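PDB 5VHV: alkylpurine DNA glycosylase AlkC from Pseudomonas fluorescens, which excises alkylated purine bases from damaged DNA in base excision repair, recognising the lesion without flipping the nucleotide out of the duplex. Local coordinates for residues Leu5-Asn10 with Leu44-Met50; Arg49-Val53 with Leu86-His90; Val92-Arg97 with Ala119-Phe123. All coordinates share one frame; numbering follows the deposited sequence.

Contact 1. Residues Leu5-Asn10 with Leu44-Met50; sequences LKEIFN and LSVMQRM. With nucleotides of chain D.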
loop_
_atom_site.group_PDB
_atom_site.type_symbol
_atom_site.label_atom_id
_atom_site.label_comp_id
_atom_site.label_asym_id
_atom_site.label_seq_id
_atom_site.Cartn_x
_atom_site.Cartn_y
_atom_site.Cartn_z
ATOM N N LEU A 5 9.658 3.440 14.848
ATOM C CA LEU A 5 10.035 4.187 13.657
ATOM C C LEU A 5 10.293 5.664 13.958
ATOM O O LEU A 5 11.134 6.295 13.297
ATOM C CB LEU A 5 8.948 4.058 12.598
ATOM C CG LEU A 5 9.294 4.705 11.253
ATOM C CD1 LEU A 5 10.549 4.050 10.641
ATOM C CD2 LEU A 5 8.119 4.564 10.315
ATOM N N LYS A 6 9.585 6.241 14.927
ATOM C CA LYS A 6 9.783 7.663 15.195
ATOM C C LYS A 6 11.225 7.972 15.603
ATOM O O LYS A 6 11.665 9.117 15.466
ATOM C CB LYS A 6 8.814 8.145 16.270
ATOM C CG LYS A 6 9.028 7.489 17.642
ATOM C CD LYS A 6 7.829 7.759 18.541
ATOM C CE LYS A 6 7.985 7.098 19.896
ATOM N NZ LYS A 6 6.688 7.060 20.623
ATOM N N GLU A 7 11.983 6.973 16.073
ATOM C CA GLU A 7 13.361 7.239 16.466
ATOM C C GLU A 7 14.268 7.482 15.268
ATOM O O GLU A 7 15.417 7.889 15.448
ATOM C CB GLU A 7 13.880 6.084 17.311
ATOM C CG GLU A 7 13.054 5.867 18.571
ATOM C CD GLU A 7 13.017 7.078 19.492
ATOM O OE1 GLU A 7 11.964 7.284 20.140
ATOM O OE2 GLU A 7 14.024 7.824 19.565
ATOM N N ILE A 8 13.775 7.269 14.049
ATOM C CA ILE A 8 14.534 7.694 12.878
ATOM C C ILE A 8 14.745 9.207 12.920
ATOM O O ILE A 8 15.772 9.716 12.457
ATOM C CB ILE A 8 13.823 7.236 11.586
ATOM C CG1 ILE A 8 14.779 7.243 10.401
ATOM C CG2 ILE A 8 12.634 8.114 11.276
ATOM C CD1 ILE A 8 15.686 6.046 10.380
ATOM N N PHE A 9 13.796 9.943 13.491
ATOM C CA PHE A 9 13.959 11.381 13.730
ATOM C C PHE A 9 14.300 11.646 15.203
ATOM O O PHE A 9 13.604 12.384 15.901
ATOM C CB PHE A 9 12.694 12.141 13.331
ATOM C CG PHE A 9 12.504 12.318 11.842
ATOM C CD1 PHE A 9 13.139 13.349 11.176
ATOM C CD2 PHE A 9 11.643 11.511 11.138
ATOM C CE1 PHE A 9 12.948 13.535 9.834
ATOM C CE2 PHE A 9 11.451 11.693 9.780
ATOM C CZ PHE A 9 12.099 12.719 9.141
ATOM N N ASN A 10 15.375 11.031 15.689
ATOM C CA ASN A 10 15.832 11.288 17.047
ATOM C C ASN A 10 16.769 12.503 17.051
ATOM O O ASN A 10 17.013 13.139 16.020
ATOM C CB ASN A 10 16.475 10.034 17.655
ATOM C CG ASN A 10 17.701 9.551 16.899
ATOM O OD1 ASN A 10 18.187 10.209 15.988
ATOM N ND2 ASN A 10 18.192 8.367 17.272
ATOM N N LEU A 44 6.132 13.584 19.780
ATOM C CA LEU A 44 5.847 13.618 18.353
ATOM C C LEU A 44 5.929 12.223 17.753
ATOM O O LEU A 44 6.883 11.477 18.008
ATOM C CB LEU A 44 6.819 14.543 17.619
ATOM C CG LEU A 44 6.784 16.007 18.083
ATOM C CD1 LEU A 44 7.774 16.816 17.266
ATOM C CD2 LEU A 44 5.391 16.606 17.962
ATOM N N SER A 45 4.939 11.892 16.937
ATOM C CA SER A 45 4.977 10.690 16.120
ATOM C C SER A 45 5.950 10.886 14.960
ATOM O O SER A 45 6.478 11.983 14.729
ATOM C CB SER A 45 3.584 10.381 15.593
ATOM O OG SER A 45 3.255 11.299 14.551
ATOM N N VAL A 46 6.190 9.815 14.208
ATOM C CA VAL A 46 7.188 9.910 13.146
ATOM C C VAL A 46 6.792 10.961 12.103
ATOM O O VAL A 46 7.630 11.758 11.659
ATOM C CB VAL A 46 7.453 8.531 12.514
ATOM C CG1 VAL A 46 6.252 8.027 11.722
ATOM C CG2 VAL A 46 8.668 8.622 11.610
ATOM N N MET A 47 5.523 11.014 11.705
ATOM C CA MET A 47 5.168 12.000 10.688
ATOM C C MET A 47 5.046 13.418 11.260
ATOM O O MET A 47 5.248 14.386 10.517
ATOM C CB MET A 47 3.881 11.604 9.973
ATOM C CG MET A 47 4.020 10.310 9.103
ATOM S SD MET A 47 5.286 10.456 7.798
ATOM C CE MET A 47 4.324 11.189 6.512
ATOM N N GLN A 48 4.761 13.556 12.556
ATOM C CA GLN A 48 4.869 14.858 13.208
ATOM C C GLN A 48 6.315 15.345 13.236
ATOM O O GLN A 48 6.577 16.545 13.072
ATOM C CB GLN A 48 4.325 14.781 14.626
ATOM C CG GLN A 48 2.821 14.697 14.749
ATOM C CD GLN A 48 2.404 14.585 16.204
ATOM O OE1 GLN A 48 2.738 13.614 16.888
ATOM N NE2 GLN A 48 1.702 15.598 16.705
ATOM N N ARG A 49 7.269 14.429 13.461
ATOM C CA ARG A 49 8.679 14.815 13.485
ATOM C C ARG A 49 9.144 15.226 12.100
ATOM O O ARG A 49 9.879 16.207 11.948
ATOM C CB ARG A 49 9.553 13.656 14.014
ATOM C CG ARG A 49 9.265 13.291 15.472
ATOM C CD ARG A 49 10.087 12.109 15.969
ATOM N NE ARG A 49 9.663 11.733 17.315
ATOM C CZ ARG A 49 10.445 11.206 18.247
ATOM N NH1 ARG A 49 11.726 10.959 18.012
ATOM N NH2 ARG A 49 9.932 10.893 19.417
ATOM N N MET A 50 8.729 14.475 11.080
ATOM C CA MET A 50 9.063 14.811 9.705
ATOM C C MET A 50 8.590 16.219 9.368
ATOM O O MET A 50 9.361 17.045 8.853
ATOM C CB MET A 50 8.425 13.781 8.761
ATOM C CG MET A 50 8.744 13.985 7.288
ATOM S SD MET A 50 7.699 15.195 6.494
ATOM C CE MET A 50 6.135 14.334 6.354
ATOM P P DT D 7 5.983 3.968 15.640
ATOM O OP1 DT D 7 7.011 5.011 15.692
ATOM O OP2 DT D 7 5.277 3.606 16.909
ATOM O "O5'" DT D 7 4.875 4.223 14.572
ATOM C "C5'" DT D 7 5.253 4.690 13.310
ATOM C "C4'" DT D 7 4.037 5.001 12.477
ATOM O "O4'" DT D 7 3.332 3.773 12.182
ATOM C "C3'" DT D 7 3.005 5.939 13.123
ATOM O "O3'" DT D 7 3.056 7.201 12.436
ATOM C "C2'" DT D 7 1.655 5.189 12.961
ATOM C "C1'" DT D 7 1.981 4.079 11.962
ATOM N N1 DT D 7 1.207 2.850 12.125
ATOM C C2 DT D 7 0.501 2.346 11.053
ATOM O O2 DT D 7 0.466 2.883 9.950
ATOM N N3 DT D 7 -0.137 1.156 11.293
ATOM C C4 DT D 7 -0.166 0.457 12.475
ATOM O O4 DT D 7 -0.797 -0.587 12.599
ATOM C C5 DT D 7 0.597 1.035 13.559
ATOM C C7 DT D 7 0.644 0.355 14.892
ATOM C C6 DT D 7 1.243 2.192 13.335
ATOM P P DG D 8 2.109 8.436 12.825
ATOM O OP1 DG D 8 2.869 9.642 12.447
ATOM O OP2 DG D 8 1.582 8.241 14.196
ATOM O "O5'" DG D 8 0.848 8.248 11.868
ATOM C "C5'" DG D 8 1.041 8.281 10.480
ATOM C "C4'" DG D 8 -0.224 7.872 9.779
ATOM O "O4'" DG D 8 -0.498 6.483 10.061
ATOM C "C3'" DG D 8 -1.477 8.649 10.228
ATOM O "O3'" DG D 8 -1.982 9.342 9.141
ATOM C "C2'" DG D 8 -2.423 7.563 10.749
ATOM C "C1'" DG D 8 -1.893 6.323 10.063
ATOM N N9 DG D 8 -2.236 5.066 10.706
ATOM C C8 DG D 8 -1.970 4.668 12.009
ATOM N N7 DG D 8 -2.406 3.467 12.280
ATOM C C5 DG D 8 -3.014 3.051 11.079
ATOM C C6 DG D 8 -3.668 1.841 10.762
ATOM O O6 DG D 8 -3.871 0.860 11.494
ATOM N N1 DG D 8 -4.137 1.840 9.445
ATOM C C2 DG D 8 -3.979 2.874 8.557
ATOM N N2 DG D 8 -4.471 2.689 7.342
ATOM N N3 DG D 8 -3.364 4.019 8.845
ATOM C C4 DG D 8 -2.907 4.025 10.116
ATOM P P DT D 6 3.870 -2.283 15.601
ATOM O OP1 DT D 6 4.918 -3.305 15.745
ATOM O OP2 DT D 6 2.607 -2.375 16.353
ATOM O "O5'" DT D 6 4.473 -0.830 15.907
ATOM C "C5'" DT D 6 5.736 -0.675 16.521
ATOM C "C4'" DT D 6 6.617 0.254 15.708
ATOM O "O4'" DT D 6 7.211 -0.484 14.609
ATOM C "C3'" DT D 6 5.889 1.446 15.043
ATOM O "O3'" DT D 6 6.674 2.614 15.129
ATOM C "C2'" DT D 6 5.749 0.985 13.602
ATOM C "C1'" DT D 6 7.080 0.291 13.437
ATOM N N1 DT D 6 7.211 -0.581 12.237
ATOM C C2 DT D 6 7.865 -0.086 11.135
ATOM O O2 DT D 6 8.304 1.045 11.076
ATOM N N3 DT D 6 7.978 -0.964 10.090
ATOM C C4 DT D 6 7.509 -2.263 10.041
ATOM O O4 DT D 6 7.667 -2.977 9.057
ATOM C C5 DT D 6 6.852 -2.732 11.235
ATOM C C7 DT D 6 6.326 -4.143 11.294
ATOM C C6 DT D 6 6.740 -1.881 12.272
HETATM O O HOH W 1 5.979 9.970 20.606
HETATM O O HOH W 2 13.731 10.490 20.056
HETATM O O HOH W 3 10.989 9.344 21.584
#

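Contact 2. Residues Arg49-Val53 with Leu86-His90; sequences RMARV and LFLPH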
loop_
_atom_site.group_PDB
_atom_site.type_symbol
_atom_site.label_atom_id
_atom_site.label_comp_id
_atom_site.label_asym_id
_atom_site.label_seq_id
_atom_site.Cartn_x
_atom_site.Cartn_y
_atom_site.Cartn_z
ATOM N N ARG A 49 7.269 14.429 13.461
ATOM C CA ARG A 49 8.679 14.815 13.485
ATOM C C ARG A 49 9.144 15.226 12.100
ATOM O O ARG A 49 9.879 16.207 11.948
ATOM C CB ARG A 49 9.553 13.656 14.014
ATOM C CG ARG A 49 9.265 13.291 15.472
ATOM C CD ARG A 49 10.087 12.109 15.969
ATOM N NE ARG A 49 9.663 11.733 17.315
ATOM C CZ ARG A 49 10.445 11.206 18.247
ATOM N NH1 ARG A 49 11.726 10.959 18.012
ATOM N NH2 ARG A 49 9.932 10.893 19.417
ATOM N N MET A 50 8.729 14.475 11.080
ATOM C CA MET A 50 9.063 14.811 9.705
ATOM C C MET A 50 8.590 16.219 9.368
ATOM O O MET A 50 9.361 17.045 8.853
ATOM C CB MET A 50 8.425 13.781 8.761
ATOM C CG MET A 50 8.744 13.985 7.288
ATOM S SD MET A 50 7.699 15.195 6.494
ATOM C CE MET A 50 6.135 14.334 6.354
ATOM N N ALA A 51 7.337 16.528 9.703
ATOM C CA ALA A 51 6.817 17.867 9.442
ATOM C C ALA A 51 7.557 18.909 10.268
ATOM O O ALA A 51 7.823 20.023 9.792
ATOM C CB ALA A 51 5.317 17.932 9.742
ATOM N N ARG A 52 7.867 18.573 11.516
ATOM C CA ARG A 52 8.545 19.512 12.406
ATOM C C ARG A 52 9.889 19.961 11.834
ATOM O O ARG A 52 10.234 21.142 11.922
ATOM C CB ARG A 52 8.721 18.890 13.784
ATOM C CG ARG A 52 9.559 19.736 14.786
ATOM C CD ARG A 52 8.866 21.032 15.212
ATOM N NE ARG A 52 7.726 20.806 16.105
ATOM C CZ ARG A 52 7.816 20.548 17.399
ATOM N NH1 ARG A 52 9.010 20.462 17.972
ATOM N NH2 ARG A 52 6.721 20.359 18.126
ATOM N N VAL A 53 10.641 19.056 11.196
ATOM C CA VAL A 53 11.934 19.451 10.633
ATOM C C VAL A 53 11.746 20.552 9.591
ATOM O O VAL A 53 12.485 21.538 9.557
ATOM C CB VAL A 53 12.665 18.236 10.036
ATOM C CG1 VAL A 53 13.881 18.686 9.245
ATOM C CG2 VAL A 53 13.075 17.259 11.147
ATOM N N LEU A 86 11.803 12.755 3.379
ATOM C CA LEU A 86 10.418 13.198 3.197
ATOM C C LEU A 86 10.187 14.645 3.629
ATOM O O LEU A 86 9.231 15.268 3.146
ATOM C CB LEU A 86 9.449 12.302 3.977
ATOM C CG LEU A 86 9.294 10.862 3.510
ATOM C CD1 LEU A 86 8.513 10.028 4.531
ATOM C CD2 LEU A 86 8.632 10.807 2.163
ATOM N N PHE A 87 11.014 15.211 4.518
ATOM C CA PHE A 87 10.742 16.590 4.910
ATOM C C PHE A 87 11.014 17.570 3.779
ATOM O O PHE A 87 10.462 18.674 3.788
ATOM C CB PHE A 87 11.502 16.991 6.182
ATOM C CG PHE A 87 12.986 17.258 6.002
ATOM C CD1 PHE A 87 13.431 18.464 5.477
ATOM C CD2 PHE A 87 13.919 16.331 6.426
ATOM C CE1 PHE A 87 14.790 18.714 5.324
ATOM C CE2 PHE A 87 15.274 16.566 6.295
ATOM C CZ PHE A 87 15.723 17.770 5.739
ATOM N N LEU A 88 11.783 17.172 2.765
ATOM C CA LEU A 88 12.043 18.092 1.661
ATOM C C LEU A 88 10.790 18.317 0.827
ATOM O O LEU A 88 10.388 19.475 0.650
ATOM C CB LEU A 88 13.218 17.578 0.823
ATOM C CG LEU A 88 14.525 17.475 1.601
ATOM C CD1 LEU A 88 15.500 16.589 0.819
ATOM C CD2 LEU A 88 15.072 18.870 1.831
ATOM N N PRO A 89 10.120 17.294 0.303
ATOM C CA PRO A 89 8.821 17.561 -0.341
ATOM C C PRO A 89 7.811 18.200 0.593
ATOM O O PRO A 89 7.003 19.029 0.153
ATOM C CB PRO A 89 8.369 16.168 -0.829
ATOM C CG PRO A 89 9.301 15.205 -0.221
ATOM C CD PRO A 89 10.553 15.892 0.137
ATOM N N HIS A 90 7.854 17.885 1.888
ATOM C CA HIS A 90 6.934 18.530 2.812
ATOM C C HIS A 90 7.133 20.042 2.827
ATOM O O HIS A 90 6.156 20.802 2.860
ATOM C CB HIS A 90 7.093 17.982 4.225
ATOM C CG HIS A 90 6.052 18.498 5.168
ATOM N ND1 HIS A 90 4.753 18.025 5.181
ATOM C CD2 HIS A 90 6.098 19.499 6.079
ATOM C CE1 HIS A 90 4.056 18.699 6.087
ATOM N NE2 HIS A 90 4.854 19.594 6.647
#

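Contact 3. Residues Val92-Arg97 with Ala119-Phe123; sequences VASYGR and AIRHF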
loop_
_atom_site.group_PDB
_atom_site.type_symbol
_atom_site.label_atom_id
_atom_site.label_comp_id
_atom_site.label_asym_id
_atom_site.label_seq_id
_atom_site.Cartn_x
_atom_site.Cartn_y
_atom_site.Cartn_z
ATOM N N VAL A 92 8.107 21.870 0.396
ATOM C CA VAL A 92 7.528 22.398 -0.838
ATOM C C VAL A 92 6.008 22.512 -0.717
ATOM O O VAL A 92 5.401 23.504 -1.139
ATOM C CB VAL A 92 7.939 21.499 -2.024
ATOM C CG1 VAL A 92 7.174 21.882 -3.277
ATOM C CG2 VAL A 92 9.433 21.559 -2.242
ATOM N N ALA A 93 5.358 21.464 -0.211
ATOM C CA ALA A 93 3.903 21.515 -0.058
ATOM C C ALA A 93 3.472 22.586 0.937
ATOM O O ALA A 93 2.412 23.206 0.768
ATOM C CB ALA A 93 3.379 20.157 0.381
ATOM N N SER A 94 4.289 22.826 1.967
ATOM C CA SER A 94 3.945 23.795 3.001
ATOM C C SER A 94 4.080 25.225 2.502
ATOM O O SER A 94 3.209 26.063 2.762
ATOM C CB SER A 94 4.829 23.589 4.235
ATOM O OG SER A 94 4.597 22.324 4.868
ATOM N N TYR A 95 5.184 25.540 1.817
ATOM C CA TYR A 95 5.566 26.921 1.553
ATOM C C TYR A 95 5.571 27.282 0.072
ATOM O O TYR A 95 5.811 28.454 -0.265
ATOM C CB TYR A 95 6.946 27.204 2.183
ATOM C CG TYR A 95 6.960 26.770 3.639
ATOM C CD1 TYR A 95 6.092 27.353 4.563
ATOM C CD2 TYR A 95 7.780 25.757 4.068
ATOM C CE1 TYR A 95 6.067 26.926 5.900
ATOM C CE2 TYR A 95 7.773 25.327 5.402
ATOM C CZ TYR A 95 6.908 25.910 6.306
ATOM O OH TYR A 95 6.915 25.442 7.596
ATOM N N GLY A 96 5.280 26.327 -0.812
ATOM C CA GLY A 96 5.380 26.517 -2.248
ATOM C C GLY A 96 4.075 26.665 -3.002
ATOM O O GLY A 96 4.087 26.627 -4.241
ATOM N N ARG A 97 2.951 26.872 -2.316
ATOM C CA ARG A 97 1.637 26.874 -2.974
ATOM C C ARG A 97 1.477 28.002 -4.001
ATOM O O ARG A 97 0.726 27.844 -4.978
ATOM C CB ARG A 97 0.528 27.000 -1.925
ATOM C CG ARG A 97 0.345 25.815 -0.961
ATOM C CD ARG A 97 -0.865 26.090 -0.044
ATOM N NE ARG A 97 -0.992 25.161 1.081
ATOM C CZ ARG A 97 -1.808 24.105 1.116
ATOM N NH1 ARG A 97 -2.591 23.807 0.083
ATOM N NH2 ARG A 97 -1.844 23.332 2.195
ATOM N N ALA A 119 3.477 15.006 -0.401
ATOM C CA ALA A 119 3.453 16.430 -0.730
ATOM C C ALA A 119 2.553 16.711 -1.936
ATOM O O ALA A 119 1.832 17.709 -1.959
ATOM C CB ALA A 119 4.888 16.906 -0.985
ATOM N N ILE A 120 2.582 15.843 -2.951
ATOM C CA ILE A 120 1.834 16.147 -4.164
ATOM C C ILE A 120 0.339 16.161 -3.884
ATOM O O ILE A 120 -0.419 16.855 -4.573
ATOM C CB ILE A 120 2.186 15.149 -5.282
ATOM C CG1 ILE A 120 1.654 15.624 -6.638
ATOM C CG2 ILE A 120 1.649 13.741 -4.980
ATOM C CD1 ILE A 120 2.362 16.852 -7.183
ATOM N N ARG A 121 -0.105 15.458 -2.836
ATOM C CA ARG A 121 -1.534 15.386 -2.541
ATOM C C ARG A 121 -2.085 16.711 -2.029
ATOM O O ARG A 121 -3.261 17.008 -2.248
ATOM C CB ARG A 121 -1.798 14.243 -1.553
ATOM C CG ARG A 121 -1.441 12.888 -2.182
ATOM C CD ARG A 121 -1.540 11.735 -1.192
ATOM N NE ARG A 121 -2.878 11.218 -0.896
ATOM C CZ ARG A 121 -3.563 10.408 -1.707
ATOM N NH1 ARG A 121 -3.065 10.089 -2.898
ATOM N NH2 ARG A 121 -4.742 9.893 -1.324
ATOM N N HIS A 122 -1.252 17.543 -1.383
ATOM C CA HIS A 122 -1.717 18.875 -1.009
ATOM C C HIS A 122 -2.005 19.705 -2.246
ATOM O O HIS A 122 -2.962 20.496 -2.266
ATOM C CB HIS A 122 -0.687 19.572 -0.119
ATOM C CG HIS A 122 -0.483 18.875 1.189
ATOM N ND1 HIS A 122 -1.352 19.025 2.253
ATOM C CD2 HIS A 122 0.435 17.963 1.576
ATOM C CE1 HIS A 122 -0.951 18.260 3.253
ATOM N NE2 HIS A 122 0.134 17.605 2.869
ATOM N N PHE A 123 -1.196 19.531 -3.295
ATOM C CA PHE A 123 -1.430 20.256 -4.539
ATOM C C PHE A 123 -2.633 19.678 -5.278
ATOM O O PHE A 123 -3.431 20.429 -5.842
ATOM C CB PHE A 123 -0.178 20.224 -5.419
ATOM C CG PHE A 123 0.973 21.064 -4.898
ATOM C CD1 PHE A 123 1.094 22.412 -5.234
ATOM C CD2 PHE A 123 1.929 20.498 -4.087
ATOM C CE1 PHE A 123 2.167 23.172 -4.768
ATOM C CE2 PHE A 123 3.013 21.249 -3.607
ATOM C CZ PHE A 123 3.122 22.588 -3.942
HETATM O O HOH W 4 -3.662 20.626 2.471
HETATM O O HOH W 5 -4.274 21.727 0.102
HETATM O O HOH W 6 -1.513 23.583 -2.567
#

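Contact 1. Residues Leu5-Asn10 with Leu44-Met50
Arg49 NH1 reaches across to the carbonyl of Phe9, NH1 to O 3.2 Å, coming from above the carbonyl plane and bending to 148° at the hydrogen. Within its own segment the same guanidinium is steadied by Leu44, whose O accepts from Arg49 NE at 2.9 Å close to the guanidinium plane. Two waters bridge the charged groups, one from Glu7 OE2 to Arg49 NH1, the other from Glu7 OE1 to Arg49 NH2; carboxylate and guanidinium, their planes 80° apart, are linked this way and not by a direct salt bridge. Lys6 CB lies over one guanidinium face.

Both segments also grip DNA. Leu5 N donates to O3' of DT6 of chain D and Lys6 N to OP1 of DT7 of chain D, while OP1 of DG8 of chain D takes bonds from Met47 N and from Ser45 OG at 2.7 Å. Ser45 and Gln48 form a capping box at this helix start.

Beneath the polar layer, Val46 CB packs against Lys6 CA at 3.7 Å. With CG anti to its carbonyl carbon (chi1 -76°), Phe9 lays one ring face off-centre over Met50 CA, 4.0 Å from the centroid, a CH-pi contact.

The 3-10 turn leads into helix 11-24, where the N-cap Asn10 OD1 accepts from Arg13 N, and rests on the start of helix 46-60; Trp160 touches Leu5 and Met47, Phe83 touches Ile8 and Val46.

Contact 2. Residues Arg49-Val53 with Leu86-His90
Met50 bends across to Leu86 and His90, while Phe87 presents its ring to Val53. Met50 sends CG off opposite its backbone N (chi1 -178°) and then bends twice, which brings SD round to the start of the facing helix; Phe87 instead sets CG between its backbone N and carbonyl carbon (chi1 75°), and one face of the ring turns to Val53. The imidazole of His90 lies against Ala51, on the flank of helix 46-60.

The bent methionine fills the centre of the interface. Its SD sits 3.6 Å from His90 CB and approaches the imidazole obliquely, a Met-aromatic contact, while CG packs on Leu86 CB at 3.8 Å. The two side chains, Met50 and Leu86, cross at about a right angle. On one flank, Ala51 is small enough to let the imidazole come down on the backbone: Ala51 CA is 4.1 Å from the His90 ring centroid, over the face, and Ala51 CB reaches NE2 at 3.5 Å. On the other flank Val53 CG1 stands almost squarely above the Phe87 ring, 3.6 Å from the centroid and 10° off the normal. Leu88 CG, from the ring's own helix, lies off-centre over the opposite face. A serine in place of Phe87 would probably leave Val53 CG1 facing a gap and put a hydroxyl into an apolar layer.

Leu86 also touches the bound polyether 9B4. Helices 46-60 and 87-95 pack here, with helix 11-24 closing in through Leu14 and Ile17 on Val53, and helix 100-110 backing Leu88 and Pro89, an arrangement consistent with the HEAT-like stacked helices of the AlkC and AlkD glycosylases.

Contact 3. Residues Val92-Arg97 with Ala119-Phe123
Phe123 pushes the rim of its ring into the last turn of helix 87-95. It carries CG beside its own backbone N (chi1 -71°), which tips the ring toward Val92 and Ala93: CZ comes to 3.7 Å from Val92 O and CE2 to 3.7 Å from Ala93 CA. Val92 O and Gly96 O both lie near the ring plane, at its edge, and the side chains of Val92 and Phe123 cross at about a right angle. Gly96 is the first residue past the helix, and its O is 4.0 Å from Phe123 CE1.

Ala93 is the close-packing point. Its methyl meets the methyl of Ala119, CB to CB 3.8 Å, and also lies against His122 CD2, so the backbones approach closely at this level.

Arg97 runs extended from CG to NE, ending near His122 with no direct bond between them. Water joins them instead: one molecule lies 2.8 Å from His122 ND1 and 3.3 Å from Arg97 NH2, and another takes a bond from Arg97 NH1 at 2.7 Å and donates to His122 O at 3.0 Å. The His122 ring also meets Phe162 edge-to-face.

Helix 100-110 backs the apolar side, Met104 on Phe123 and Leu107 on Val92, as expected of HEAT-like helix stacking. The chemistry is split: inside, an aromatic ring and methyls pack on each other and on backbone carbonyls, while at the margin hydration ties a solvent-facing arginine to the histidine and its carbonyl.

In the fold
Contacts 1 and 2 share Arg49 and Met50 on helix 46-60, with the guanidinium serving the first and the bent sulfur chain the second; Phe9 and Val53 also touch between them. Helix 87-95 then carries the packing from contact 2 to contact 3, where Pro89 and Ala119 adjoin, so the three form a run through the N-terminal, probably HEAT-like, helices. Contact 1 is partly buried, polar and DNA-binding, gripping phosphates through helix-start and turn amides. Contact 2 is buried and held by apolar, sulfur and ring packing. Contact 3 is also largely buried, but water-bridged at its rim. Contacts 2 and 3 both come to about 7 Å of the DNA (nearest atoms).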